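Dye-decolorizing peroxidase (Irpex lacteus, PDB 7D8M) probably acts as a heme-dependent peroxidase of the DyP-type family, binding heme b. Local coordinates at residues 100-105 and 220-225. Numbering follows the deposited sequence.
Sequences PNLGDD and VFRKLK. With HEM (protoporphyrin IX containing Fe), chain B.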
loop_
_atom_site.group_PDB
_atom_site.type_symbol
_atom_site.label_atom_id
_atom_site.label_comp_id
_atom_site.label_asym_id
_atom_site.label_seq_id
_atom_site.Cartn_x
_atom_site.Cartn_y
_atom_site.Cartn_z
ATOM N N PRO A 100 9.254 2.580 15.561
ATOM C CA PRO A 100 9.965 1.378 16.032
ATOM C C PRO A 100 9.157 0.112 15.866
ATOM O O PRO A 100 9.728 -0.957 15.612
ATOM C CB PRO A 100 10.225 1.681 17.515
ATOM C CG PRO A 100 10.238 3.148 17.599
ATOM C CD PRO A 100 9.176 3.592 16.633
ATOM N N ASN A 101 7.836 0.207 15.991
ATOM C CA ASN A 101 6.973 -0.947 15.809
ATOM C C ASN A 101 6.970 -1.439 14.367
ATOM O O ASN A 101 6.596 -2.591 14.126
ATOM C CB ASN A 101 5.548 -0.609 16.265
ATOM C CG ASN A 101 5.479 -0.216 17.743
ATOM O OD1 ASN A 101 5.828 -1.005 18.626
ATOM N ND2 ASN A 101 5.020 1.000 18.017
ATOM N N LEU A 102 7.363 -0.596 13.408
ATOM C CA LEU A 102 7.469 -1.001 12.011
ATOM C C LEU A 102 8.845 -1.565 11.674
ATOM O O LEU A 102 9.032 -2.114 10.578
ATOM C CB LEU A 102 7.153 0.191 11.082
ATOM C CG LEU A 102 5.848 0.953 11.351
ATOM C CD1 LEU A 102 5.580 2.047 10.312
ATOM C CD2 LEU A 102 4.665 -0.004 11.434
ATOM N N GLY A 103 9.804 -1.452 12.590
ATOM C CA GLY A 103 11.166 -1.839 12.297
ATOM C C GLY A 103 11.962 -0.784 11.573
ATOM O O GLY A 103 13.016 -1.094 11.010
ATOM N N ASP A 104 11.481 0.457 11.564
ATOM C CA ASP A 104 12.150 1.540 10.863
ATOM C C ASP A 104 13.340 2.063 11.655
ATOM O O ASP A 104 13.326 2.116 12.889
ATOM C CB ASP A 104 11.181 2.708 10.614
ATOM C CG ASP A 104 10.396 2.558 9.330
ATOM O OD1 ASP A 104 10.371 1.442 8.764
ATOM O OD2 ASP A 104 9.805 3.566 8.887
ATOM N N ASP A 105 14.364 2.473 10.923
ATOM C CA ASP A 105 15.475 3.255 11.443
ATOM C C ASP A 105 15.280 4.660 10.881
ATOM O O ASP A 105 15.477 4.884 9.684
ATOM C CB ASP A 105 16.800 2.617 11.019
ATOM C CG ASP A 105 18.004 3.501 11.268
ATOM O OD1 ASP A 105 17.893 4.525 11.978
ATOM O OD2 ASP A 105 19.085 3.157 10.738
ATOM N N VAL A 220 -2.616 5.196 5.112
ATOM C CA VAL A 220 -1.214 5.040 5.487
ATOM C C VAL A 220 -0.349 5.403 4.290
ATOM O O VAL A 220 -0.495 4.810 3.214
ATOM C CB VAL A 220 -0.902 3.609 5.948
ATOM C CG1 VAL A 220 0.604 3.477 6.148
ATOM C CG2 VAL A 220 -1.664 3.266 7.224
ATOM N N PHE A 221 0.570 6.349 4.473
ATOM C CA PHE A 221 1.547 6.670 3.437
ATOM C C PHE A 221 2.952 6.275 3.877
ATOM O O PHE A 221 3.376 6.590 4.996
ATOM C CB PHE A 221 1.537 8.155 3.060
ATOM C CG PHE A 221 2.591 8.512 2.038
ATOM C CD1 PHE A 221 2.304 8.446 0.682
ATOM C CD2 PHE A 221 3.878 8.880 2.432
ATOM C CE1 PHE A 221 3.265 8.746 -0.262
ATOM C CE2 PHE A 221 4.853 9.184 1.496
ATOM C CZ PHE A 221 4.546 9.116 0.141
ATOM N N ARG A 222 3.679 5.620 2.971
ATOM C CA ARG A 222 5.084 5.289 3.163
ATOM C C ARG A 222 5.835 5.578 1.876
ATOM O O ARG A 222 5.449 5.091 0.811
ATOM C CB ARG A 222 5.279 3.806 3.535
ATOM C CG ARG A 222 4.525 3.329 4.750
ATOM C CD ARG A 222 5.410 2.352 5.556
ATOM N NE ARG A 222 6.122 3.130 6.542
ATOM C CZ ARG A 222 7.235 2.796 7.168
ATOM N NH1 ARG A 222 7.838 1.617 6.982
ATOM N NH2 ARG A 222 7.739 3.680 8.015
ATOM N N LYS A 223 6.899 6.365 1.965
ATOM C CA LYS A 223 7.850 6.485 0.868
ATOM C C LYS A 223 8.875 5.362 1.008
ATOM O O LYS A 223 9.725 5.406 1.904
ATOM C CB LYS A 223 8.534 7.846 0.878
ATOM C CG LYS A 223 9.514 8.010 -0.267
ATOM C CD LYS A 223 10.064 9.429 -0.359
ATOM C CE LYS A 223 11.025 9.563 -1.527
ATOM N NZ LYS A 223 12.348 8.940 -1.222
ATOM N N LEU A 224 8.804 4.363 0.116
ATOM C CA LEU A 224 9.636 3.155 0.192
ATOM C C LEU A 224 10.625 3.157 -0.969
ATOM O O LEU A 224 10.265 2.850 -2.110
ATOM C CB LEU A 224 8.767 1.901 0.189
ATOM C CG LEU A 224 7.746 1.847 1.334
ATOM C CD1 LEU A 224 6.870 0.615 1.217
ATOM C CD2 LEU A 224 8.425 1.919 2.714
ATOM N N LYS A 225 11.864 3.531 -0.665
ATOM C CA LYS A 225 12.935 3.563 -1.653
ATOM C C LYS A 225 13.353 2.145 -2.034
ATOM O O LYS A 225 13.440 1.269 -1.176
ATOM C CB LYS A 225 14.123 4.328 -1.078
ATOM C CG LYS A 225 15.373 4.338 -1.929
ATOM C CD LYS A 225 16.555 4.856 -1.100
ATOM C CE LYS A 225 17.459 5.795 -1.891
ATOM N NZ LYS A 225 18.132 6.765 -0.977
HETATM C CHA HEM B . 1.172 -7.561 -3.005
HETATM C CHB HEM B . 5.361 -5.419 -4.182
HETATM C CHC HEM B . 5.239 -2.956 0.006
HETATM C CHD HEM B . 1.328 -5.472 1.386
HETATM C C1A HEM B . 2.298 -7.188 -3.704
HETATM C C2A HEM B . 2.655 -7.613 -5.044
HETATM C C3A HEM B . 3.810 -7.005 -5.370
HETATM C C4A HEM B . 4.215 -6.182 -4.250
HETATM C CMA HEM B . 4.606 -7.126 -6.682
HETATM C CAA HEM B . 1.816 -8.587 -5.915
HETATM C CBA HEM B . 0.787 -7.811 -6.736
HETATM C CGA HEM B . -0.595 -7.891 -6.117
HETATM O O1A HEM B . -0.949 -8.957 -5.562
HETATM O O2A HEM B . -1.360 -6.891 -6.204
HETATM C C1B HEM B . 5.663 -4.544 -3.166
HETATM C C2B HEM B . 6.765 -3.610 -3.177
HETATM C C3B HEM B . 6.735 -2.938 -2.011
HETATM C C4B HEM B . 5.607 -3.415 -1.244
HETATM C CMB HEM B . 7.783 -3.497 -4.350
HETATM C CAB HEM B . 7.660 -1.805 -1.501
HETATM C CBB HEM B . 8.430 -1.063 -2.304
HETATM C C1C HEM B . 4.214 -3.463 0.788
HETATM C C2C HEM B . 3.925 -3.121 2.170
HETATM C C3C HEM B . 2.834 -3.817 2.550
HETATM C C4C HEM B . 2.420 -4.632 1.422
HETATM C CMC HEM B . 4.754 -2.100 2.987
HETATM C CAC HEM B . 2.103 -3.852 3.918
HETATM C CBC HEM B . 2.703 -3.534 5.078
HETATM C C1D HEM B . 0.879 -6.157 0.277
HETATM C C2D HEM B . -0.403 -6.827 0.123
HETATM C C3D HEM B . -0.439 -7.403 -1.080
HETATM C C4D HEM B . 0.819 -7.122 -1.745
HETATM C CMD HEM B . -1.538 -6.890 1.157
HETATM C CAD HEM B . -1.608 -8.229 -1.654
HETATM C CBD HEM B . -1.416 -9.691 -1.238
HETATM C CGD HEM B . -2.580 -10.555 -1.673
HETATM O O1D HEM B . -2.331 -11.704 -2.121
HETATM O O2D HEM B . -3.755 -10.099 -1.586
HETATM N NA HEM B . 3.273 -6.327 -3.251
HETATM N NB HEM B . 4.969 -4.403 -1.972
HETATM N NC HEM B . 3.285 -4.389 0.376
HETATM N ND HEM B . 1.598 -6.341 -0.892
HETATM FE FE HEM B . 3.387 -5.470 -1.361
#
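Asp104 and Arg222 meet in a salt bridge whose sounder half is the hydrogen bond from Arg222 NH1 to Asp104 OD1, 3.1 Å long and nearly straight, with an N-H...O angle of 165°. The oxygen is approached on its syn side and lies in the guanidinium plane; the carboxylate and guanidinium planes lie about 22° apart as modelled. The other half is doubtful: Asp104 OD2 and Arg222 NH2 are modelled too near each other, so their exact positions should not be pressed. The Arg222 chain, bent at chi2 and at chi3 (92°), turns the guanidinium broadside to Leu102 and edge-on to Asp104.

The apolar part is a methyl laid on a flat cation. Leu102 CD1 sits over the centre of one guanidinium face, 3.6 Å from Arg222 CZ. Gly103, at positive phi, ends helix 95-102 in a Schellman motif, its N bonded to Pro100 O at 3.1 Å; the chain leaves the helix between Leu102 and Asp104, and both reach the same guanidinium.

Further along the strand, Leu224 CD1 packs against the heme vinyl carbon CAB at 3.7 Å. Gln404 also hydrogen-bonds the Asp104 carboxylate, which probably steadies its charge. The contact joins helix 95-102, in the first alpha+beta half, to inner strand 217-226 of the second antiparallel sheet, consistent with the two ferredoxin-like halves of DyP-type peroxidases; strands 359-366 and 428-438 flank it, and Phe373 of helix 373-381 touches both Leu102 and Arg222.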